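Local coordinates for protein probable intron-encoded endonuclease 1 (Wickerhamomyces canadensis, PDB 6X1J) that cleaves DNA at its recognition sequence as a LAGLIDADG homing endonuclease, taking part in homing of a mitochondrial 21S rRNA gene intron, at residues I71-R76 and L141-M146; G116-E121 and I126-L131; D181-I184 and N189-I192. All coordinates share one frame; numbering follows the deposited sequence.

Contact 1 lies near the centre of the chain and contacts 2 and 3 farther out, with centres about 20 Å (1 to 2), 23 Å (1 to 3) and 19 Å (2 to 3) apart. Contact 1 joins helix 68-77 to helix 138-148, which carries Asp147 and Asp148. Asp147 shares one potassium ion with Asp47, and Asp148 the other with Gly46; Phe119 of contact 2 has its side chain about 10 Å from a potassium ion. Contact 3 adjoins contact 1, with Leu182 CD2 3.9 Å from Leu141 CD2, and packs without a bond on contact 2, Pro129 O lying 3.7 Å from Asp181 OD2. Contacts 1, 2 and 3 come within about 6, 5 and 8 Å of the bound DNA.

Contact 1: residues I71-R76 and L141-M146; sequences IEHIVR and LAYWFM
His73 and Tyr143 reach out from helices 68-77 and 138-148 and meet rim to rim. Their planes are only 5° apart, yet neither ring lies over the other, and the centroids are 5.9 Å apart. The imidazole meets the hydroxyl at its own edge: NE2 is 2.8 Å from Tyr143 OH in an almost straight hydrogen bond (172°) for which either partner could supply the proton. On the histidine, CG stands anti to the backbone N (chi1 174°), which swings the ring out towards the tyrosine. Ile74 adds an apolar touch, its CD1 coming 3.8 Å from Tyr143 CE1, and Met146 CE lies against one face of the same ring. A phenylalanine here would probably leave His73 NE2 without its mate and the imidazole freer to turn. Helices 138-148 and 34-45, the latter touching Tyr143 through Thr39 and Asn43, run up to the metal-site residues Asp147 and Asp148, and Gly46 and Asp47, consistent with the paired LAGLIDADG helices of the family; His73 ties helix 68-77 to the flank of one of them. Ile74 and Tyr143 are buried and His73 partly exposed, so one nearly straight polar bond holds the ring edges together in a mostly buried contact.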
loop_
_atom_site.group_PDB
_atom_site.type_symbol
_atom_site.label_atom_id
_atom_site.label_comp_id
_atom_site.label_asym_id
_atom_site.label_seq_id
_atom_site.Cartn_x
_atom_site.Cartn_y
_atom_site.Cartn_z
ATOM N N ILE A 71 1.928 -6.091 -8.689
ATOM C CA ILE A 71 1.617 -7.182 -7.734
ATOM C C ILE A 71 2.785 -8.174 -7.661
ATOM O O ILE A 71 3.075 -8.671 -6.536
ATOM C CB ILE A 71 0.280 -7.880 -8.036
ATOM C CG1 ILE A 71 -0.143 -8.760 -6.860
ATOM C CG2 ILE A 71 0.370 -8.689 -9.310
ATOM C CD1 ILE A 71 -1.634 -9.164 -6.873
ATOM N N GLU A 72 3.449 -8.474 -8.763
ATOM C CA GLU A 72 4.582 -9.441 -8.721
ATOM C C GLU A 72 5.764 -8.851 -7.925
ATOM O O GLU A 72 6.418 -9.599 -7.125
ATOM C CB GLU A 72 5.043 -9.827 -10.127
ATOM C CG GLU A 72 4.115 -10.788 -10.836
ATOM C CD GLU A 72 4.486 -11.036 -12.294
ATOM O OE1 GLU A 72 5.569 -10.553 -12.750
ATOM O OE2 GLU A 72 3.686 -11.672 -12.980
ATOM N N HIS A 73 5.955 -7.537 -8.019
ATOM C CA HIS A 73 6.937 -6.794 -7.186
ATOM C C HIS A 73 6.585 -6.872 -5.677
ATOM O O HIS A 73 7.515 -7.066 -4.865
ATOM C CB HIS A 73 7.007 -5.344 -7.660
ATOM C CG HIS A 73 7.860 -4.505 -6.778
ATOM N ND1 HIS A 73 9.248 -4.574 -6.814
ATOM C CD2 HIS A 73 7.526 -3.603 -5.831
ATOM C CE1 HIS A 73 9.741 -3.717 -5.948
ATOM N NE2 HIS A 73 8.702 -3.117 -5.322
ATOM N N ILE A 74 5.317 -6.660 -5.310
ATOM C CA ILE A 74 4.854 -6.638 -3.885
ATOM C C ILE A 74 5.061 -8.049 -3.303
ATOM O O ILE A 74 5.726 -8.201 -2.251
ATOM C CB ILE A 74 3.390 -6.154 -3.800
ATOM C CG1 ILE A 74 3.233 -4.692 -4.242
ATOM C CG2 ILE A 74 2.842 -6.375 -2.400
ATOM C CD1 ILE A 74 3.987 -3.707 -3.388
ATOM N N VAL A 75 4.607 -9.067 -4.028
ATOM C CA VAL A 75 4.842 -10.485 -3.652
ATOM C C VAL A 75 6.339 -10.751 -3.446
ATOM O O VAL A 75 6.639 -11.411 -2.445
ATOM C CB VAL A 75 4.162 -11.468 -4.607
ATOM C CG1 VAL A 75 4.669 -12.887 -4.398
ATOM C CG2 VAL A 75 2.659 -11.439 -4.418
ATOM N N ARG A 76 7.261 -10.267 -4.279
ATOM C CA ARG A 76 8.718 -10.497 -4.013
ATOM C C ARG A 76 9.096 -9.813 -2.689
ATOM O O ARG A 76 9.782 -10.478 -1.891
ATOM C CB ARG A 76 9.634 -10.089 -5.168
ATOM C CG ARG A 76 9.649 -11.079 -6.333
ATOM C CD ARG A 76 10.622 -10.831 -7.499
ATOM N NE ARG A 76 10.573 -9.475 -8.057
ATOM C CZ ARG A 76 9.719 -9.013 -8.999
ATOM N NH1 ARG A 76 9.777 -7.742 -9.371
ATOM N NH2 ARG A 76 8.797 -9.792 -9.553
ATOM N N LEU A 141 6.208 6.452 1.698
ATOM C CA LEU A 141 5.565 7.491 0.822
ATOM C C LEU A 141 5.452 6.984 -0.619
ATOM O O LEU A 141 4.397 7.239 -1.242
ATOM C CB LEU A 141 6.386 8.778 0.800
ATOM C CG LEU A 141 6.224 9.720 1.986
ATOM C CD1 LEU A 141 7.072 10.950 1.740
ATOM C CD2 LEU A 141 4.770 10.100 2.187
ATOM N N ALA A 142 6.488 6.292 -1.123
ATOM C CA ALA A 142 6.544 5.808 -2.529
ATOM C C ALA A 142 5.455 4.773 -2.751
ATOM O O ALA A 142 4.777 4.818 -3.791
ATOM C CB ALA A 142 7.896 5.224 -2.871
ATOM N N TYR A 143 5.320 3.846 -1.824
ATOM C CA TYR A 143 4.302 2.770 -1.917
ATOM C C TYR A 143 2.904 3.383 -1.811
ATOM O O TYR A 143 2.028 2.992 -2.579
ATOM C CB TYR A 143 4.675 1.618 -0.963
ATOM C CG TYR A 143 5.809 0.779 -1.506
ATOM C CD1 TYR A 143 5.588 -0.217 -2.458
ATOM C CD2 TYR A 143 7.130 1.051 -1.173
ATOM C CE1 TYR A 143 6.637 -0.956 -3.020
ATOM C CE2 TYR A 143 8.190 0.332 -1.732
ATOM C CZ TYR A 143 7.946 -0.665 -2.662
ATOM O OH TYR A 143 9.004 -1.367 -3.177
ATOM N N TRP A 144 2.684 4.308 -0.875
ATOM C CA TRP A 144 1.397 5.024 -0.733
ATOM C C TRP A 144 1.084 5.676 -2.075
ATOM O O TRP A 144 -0.029 5.547 -2.568
ATOM C CB TRP A 144 1.538 6.074 0.334
ATOM C CG TRP A 144 0.284 6.784 0.694
ATOM C CD1 TRP A 144 -1.005 6.446 0.400
ATOM C CD2 TRP A 144 0.230 7.887 1.600
ATOM N NE1 TRP A 144 -1.858 7.314 1.025
ATOM C CE2 TRP A 144 -1.124 8.211 1.759
ATOM C CE3 TRP A 144 1.210 8.645 2.259
ATOM C CZ2 TRP A 144 -1.531 9.267 2.584
ATOM C CZ3 TRP A 144 0.817 9.709 3.037
ATOM C CH2 TRP A 144 -0.538 10.000 3.203
ATOM N N PHE A 145 2.077 6.308 -2.664
ATOM C CA PHE A 145 1.894 7.020 -3.954
ATOM C C PHE A 145 1.630 6.032 -5.113
ATOM O O PHE A 145 0.730 6.276 -5.942
ATOM C CB PHE A 145 3.071 7.975 -4.213
ATOM C CG PHE A 145 2.820 8.839 -5.432
ATOM C CD1 PHE A 145 1.973 9.933 -5.362
ATOM C CD2 PHE A 145 3.328 8.481 -6.669
ATOM C CE1 PHE A 145 1.639 10.651 -6.500
ATOM C CE2 PHE A 145 3.008 9.215 -7.804
ATOM C CZ PHE A 145 2.166 10.294 -7.717
ATOM N N MET A 146 2.332 4.898 -5.218
ATOM C CA MET A 146 2.076 3.955 -6.348
ATOM C C MET A 146 0.658 3.402 -6.191
ATOM O O MET A 146 -0.063 3.241 -7.189
ATOM C CB MET A 146 3.121 2.835 -6.397
ATOM C CG MET A 146 4.532 3.368 -6.670
ATOM S SD MET A 146 5.831 2.117 -6.976
ATOM C CE MET A 146 6.429 1.756 -5.326
#

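Contact 2: residues G116-E121 and I126-L131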
loop_
_atom_site.group_PDB
_atom_site.type_symbol
_atom_site.label_atom_id
_atom_site.label_comp_id
_atom_site.label_asym_id
_atom_site.label_seq_id
_atom_site.Cartn_x
_atom_site.Cartn_y
_atom_site.Cartn_z
ATOM N N GLY A 116 -1.162 -4.425 11.935
ATOM C CA GLY A 116 -2.610 -4.676 11.907
ATOM C C GLY A 116 -3.345 -3.949 13.039
ATOM O O GLY A 116 -4.399 -3.338 12.745
ATOM N N TYR A 117 -2.845 -4.030 14.296
ATOM C CA TYR A 117 -3.518 -3.409 15.473
ATOM C C TYR A 117 -3.318 -1.898 15.413
ATOM O O TYR A 117 -4.222 -1.172 15.822
ATOM C CB TYR A 117 -3.086 -4.048 16.800
ATOM C CG TYR A 117 -3.739 -5.388 17.064
ATOM C CD1 TYR A 117 -5.122 -5.513 17.179
ATOM C CD2 TYR A 117 -2.979 -6.547 17.184
ATOM C CE1 TYR A 117 -5.729 -6.742 17.406
ATOM C CE2 TYR A 117 -3.569 -7.782 17.420
ATOM C CZ TYR A 117 -4.947 -7.883 17.516
ATOM O OH TYR A 117 -5.509 -9.106 17.777
ATOM N N TYR A 118 -2.214 -1.440 14.815
ATOM C CA TYR A 118 -1.870 -0.008 14.732
ATOM C C TYR A 118 -2.844 0.721 13.799
ATOM O O TYR A 118 -3.247 1.879 14.139
ATOM C CB TYR A 118 -0.407 0.137 14.320
ATOM C CG TYR A 118 0.081 1.547 14.428
ATOM C CD1 TYR A 118 0.473 2.072 15.645
ATOM C CD2 TYR A 118 0.098 2.373 13.326
ATOM C CE1 TYR A 118 0.874 3.393 15.762
ATOM C CE2 TYR A 118 0.506 3.693 13.418
ATOM C CZ TYR A 118 0.887 4.207 14.644
ATOM O OH TYR A 118 1.291 5.500 14.734
ATOM N N PHE A 119 -3.247 0.072 12.701
ATOM C CA PHE A 119 -4.079 0.666 11.618
ATOM C C PHE A 119 -5.561 0.335 11.765
ATOM O O PHE A 119 -6.402 1.162 11.356
ATOM C CB PHE A 119 -3.629 0.181 10.236
ATOM C CG PHE A 119 -2.537 1.044 9.686
ATOM C CD1 PHE A 119 -2.846 2.276 9.138
ATOM C CD2 PHE A 119 -1.208 0.670 9.793
ATOM C CE1 PHE A 119 -1.833 3.106 8.694
ATOM C CE2 PHE A 119 -0.204 1.505 9.336
ATOM C CZ PHE A 119 -0.520 2.711 8.775
ATOM N N MET A 120 -5.887 -0.861 12.231
ATOM C CA MET A 120 -7.310 -1.295 12.186
ATOM C C MET A 120 -7.946 -1.179 13.578
ATOM O O MET A 120 -7.368 -1.683 14.547
ATOM C CB MET A 120 -7.438 -2.733 11.681
ATOM C CG MET A 120 -6.799 -2.957 10.336
ATOM S SD MET A 120 -7.665 -2.054 8.989
ATOM C CE MET A 120 -6.196 -1.276 8.348
ATOM N N GLU A 121 -9.148 -0.633 13.624
ATOM C CA GLU A 121 -9.922 -0.375 14.853
ATOM C C GLU A 121 -11.386 -0.440 14.455
ATOM O O GLU A 121 -11.812 0.453 13.719
ATOM C CB GLU A 121 -9.527 1.007 15.383
ATOM C CG GLU A 121 -10.047 1.343 16.769
ATOM C CD GLU A 121 -9.626 2.730 17.231
ATOM O OE1 GLU A 121 -8.646 2.818 18.031
ATOM O OE2 GLU A 121 -10.261 3.717 16.752
ATOM N N ILE A 126 -7.624 3.530 10.324
ATOM C CA ILE A 126 -7.617 4.834 11.035
ATOM C C ILE A 126 -6.190 5.371 11.024
ATOM O O ILE A 126 -5.242 4.599 10.754
ATOM C CB ILE A 126 -8.239 4.743 12.452
ATOM C CG1 ILE A 126 -7.557 3.705 13.360
ATOM C CG2 ILE A 126 -9.732 4.467 12.332
ATOM C CD1 ILE A 126 -6.323 4.193 14.100
ATOM N N ILE A 127 -6.075 6.680 11.192
ATOM C CA ILE A 127 -4.774 7.402 11.213
ATOM C C ILE A 127 -4.437 7.746 12.665
ATOM O O ILE A 127 -5.114 8.583 13.264
ATOM C CB ILE A 127 -4.822 8.659 10.345
ATOM C CG1 ILE A 127 -5.140 8.313 8.880
ATOM C CG2 ILE A 127 -3.502 9.399 10.513
ATOM C CD1 ILE A 127 -4.131 7.357 8.218
ATOM N N LYS A 128 -3.443 7.065 13.193
ATOM C CA LYS A 128 -2.906 7.232 14.559
ATOM C C LYS A 128 -2.169 8.551 14.619
ATOM O O LYS A 128 -1.514 8.926 13.654
ATOM C CB LYS A 128 -1.990 6.050 14.898
ATOM C CG LYS A 128 -2.740 4.805 15.335
ATOM C CD LYS A 128 -3.000 4.810 16.833
ATOM C CE LYS A 128 -4.133 3.911 17.257
ATOM N NZ LYS A 128 -3.715 2.504 17.138
ATOM N N PRO A 129 -2.297 9.305 15.741
ATOM C CA PRO A 129 -1.702 10.625 15.832
ATOM C C PRO A 129 -0.190 10.594 15.612
ATOM O O PRO A 129 0.291 11.625 15.178
ATOM C CB PRO A 129 -2.030 11.127 17.243
ATOM C CG PRO A 129 -3.202 10.264 17.705
ATOM C CD PRO A 129 -3.094 8.962 16.937
ATOM N N ASP A 130 0.518 9.468 15.824
ATOM C CA ASP A 130 2.002 9.521 15.696
ATOM C C ASP A 130 2.471 8.759 14.446
ATOM O O ASP A 130 3.714 8.464 14.325
ATOM C CB ASP A 130 2.703 9.033 16.960
ATOM C CG ASP A 130 2.622 7.542 17.205
ATOM O OD1 ASP A 130 1.515 6.961 16.989
ATOM O OD2 ASP A 130 3.654 6.985 17.642
ATOM N N LEU A 131 1.528 8.337 13.615
ATOM C CA LEU A 131 1.868 7.565 12.384
ATOM C C LEU A 131 2.994 8.261 11.597
ATOM O O LEU A 131 4.014 7.600 11.278
ATOM C CB LEU A 131 0.628 7.444 11.511
ATOM C CG LEU A 131 0.886 6.984 10.072
ATOM C CD1 LEU A 131 1.544 5.606 10.054
ATOM C CD2 LEU A 131 -0.443 6.948 9.334
#
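Ile126 N bonds to Phe119 O at 2.9 Å where helix 113-119 gives way to an extended backbone, so the returning chain is fastened to the helix end, and the CA atoms of these two residues lie 5.5 Å apart. Beside this join, Lys128 folds over Tyr118. Its chi1 (-81°) sets CG over one face of the phenol ring, 3.8 Å from the centroid in a CH-pi contact, and bends at chi2 and chi4 carry the ammonium back to the helix end. There NZ donates to Tyr118 O at 3.1 Å, tilted 30° from the carbonyl plane, and makes an off-centre cation-pi contact with the same ring. Tyr118 OH donates to Asp130 OD1 at 2.7 Å, striking the carboxylate from above its plane, while Asp130 OD2 takes a bond from Asn134. One tyrosine is thus gripped at backbone, face and hydroxyl. Leu131 packs at the Tyr118 edge and against Phe119, its CD1 3.8 Å from Phe119 CZ. The Ile126-Phe119 bond lies just beyond the antiparallel strand pair 120-121 and 124-125, and the type I turn from Lys128 to Leu131 leads into helix 131-134; Phe119 and Leu131 pack on helix 34-45, and Leu131 also touches Leu178 of helix 172-186.

Contact 3: residues D181-I184 and N189-I192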
loop_
_atom_site.group_PDB
_atom_site.type_symbol
_atom_site.label_atom_id
_atom_site.label_comp_id
_atom_site.label_asym_id
_atom_site.label_seq_id
_atom_site.Cartn_x
_atom_site.Cartn_y
_atom_site.Cartn_z
ATOM N N ASP A 181 1.552 16.774 9.696
ATOM C CA ASP A 181 2.782 16.023 10.089
ATOM C C ASP A 181 3.679 15.741 8.878
ATOM O O ASP A 181 4.949 15.845 9.009
ATOM C CB ASP A 181 2.386 14.769 10.855
ATOM C CG ASP A 181 1.642 15.117 12.130
ATOM O OD1 ASP A 181 1.820 16.244 12.578
ATOM O OD2 ASP A 181 0.838 14.297 12.610
ATOM N N LEU A 182 3.074 15.467 7.705
ATOM C CA LEU A 182 3.869 15.331 6.463
ATOM C C LEU A 182 4.630 16.617 6.210
ATOM O O LEU A 182 5.797 16.494 5.871
ATOM C CB LEU A 182 2.981 15.011 5.264
ATOM C CG LEU A 182 2.499 13.563 5.187
ATOM C CD1 LEU A 182 1.412 13.438 4.130
ATOM C CD2 LEU A 182 3.671 12.619 4.909
ATOM N N ASN A 183 3.986 17.790 6.335
ATOM C CA ASN A 183 4.613 19.088 5.983
ATOM C C ASN A 183 5.789 19.380 6.939
ATOM O O ASN A 183 6.814 19.929 6.483
ATOM C CB ASN A 183 3.554 20.177 5.900
ATOM C CG ASN A 183 2.725 20.136 4.625
ATOM O OD1 ASN A 183 3.081 19.495 3.621
ATOM N ND2 ASN A 183 1.635 20.886 4.645
ATOM N N ILE A 184 5.694 18.974 8.211
ATOM C CA ILE A 184 6.807 19.122 9.195
ATOM C C ILE A 184 7.905 18.101 8.886
ATOM O O ILE A 184 9.077 18.510 8.802
ATOM C CB ILE A 184 6.275 19.014 10.636
ATOM C CG1 ILE A 184 5.500 20.288 10.985
ATOM C CG2 ILE A 184 7.403 18.729 11.635
ATOM C CD1 ILE A 184 4.302 20.054 11.864
ATOM N N ASN A 189 4.419 21.317 1.344
ATOM C CA ASN A 189 3.335 22.318 1.473
ATOM C C ASN A 189 2.033 21.707 0.983
ATOM O O ASN A 189 1.267 22.426 0.311
ATOM C CB ASN A 189 3.649 23.582 0.689
ATOM C CG ASN A 189 4.909 24.238 1.196
ATOM O OD1 ASN A 189 4.838 25.011 2.154
ATOM N ND2 ASN A 189 6.048 23.888 0.601
ATOM N N CYS A 190 1.786 20.455 1.335
ATOM C CA CYS A 190 0.475 19.799 1.098
ATOM C C CYS A 190 -0.636 20.665 1.669
ATOM O O CYS A 190 -0.418 21.248 2.717
ATOM C CB CYS A 190 0.334 18.475 1.842
ATOM S SG CYS A 190 1.632 17.343 1.342
ATOM N N SER A 191 -1.813 20.608 1.080
ATOM C CA SER A 191 -3.034 21.242 1.625
ATOM C C SER A 191 -4.180 20.309 1.286
ATOM O O SER A 191 -3.966 19.425 0.424
ATOM C CB SER A 191 -3.230 22.604 1.053
ATOM O OG SER A 191 -3.427 22.529 -0.361
ATOM N N ILE A 192 -5.293 20.445 1.991
ATOM C CA ILE A 192 -6.493 19.580 1.852
ATOM C C ILE A 192 -7.355 20.051 0.672
ATOM O O ILE A 192 -7.319 21.237 0.306
ATOM C CB ILE A 192 -7.280 19.502 3.177
ATOM C CG1 ILE A 192 -8.253 18.321 3.151
ATOM C CG2 ILE A 192 -8.000 20.818 3.532
ATOM C CD1 ILE A 192 -8.772 17.909 4.504
#
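Asn183 and Cys190 are joined by hydrogen bonds between one side-chain amide and the two backbone groups of a single residue. The better defined of these runs from Asn183 ND2 to Cys190 O, 2.8 Å long with an N-H...O angle of 162°. It arrives on a lone pair, in the carbonyl plane, and the oxygen also lies in the plane of the asparagine amide. In return Cys190 N donates to Asn183 OD1 at 2.8 Å, more bent at 137°; the place of OD1 is less certain, so this second bond deserves some caution. The torsion of Asn183, with CG anti to the carbonyl carbon (chi1 -77°), carries the amide from the helix towards the backbone of Cys190.

If both bonds hold, the amide would meet Cys190 much as a peptide group of a neighbouring strand does. The setting is a helix-to-strand connection of the LAGLIDADG fold: helix 172-186 leads through a short loop into strand 191-195, an outermost strand of a four-stranded antiparallel sheet, and the bridge sits just before that strand begins.

Backbone polar groups next to the bridge have other partners. Asn189 N approaches Asn183 OD1 but at a poor angle, and bonds instead to Asp207 OD2, while Ser191 takes up backbone bonding with Tyr202 of strand 198-203.

Apolar packing surrounds the bridge. Leu182 touches Leu141 and Trp144 of helix 138-148, and the buried side chain of Cys190 touches Ile179 of helix 172-186 and Ile201 of the adjacent strand.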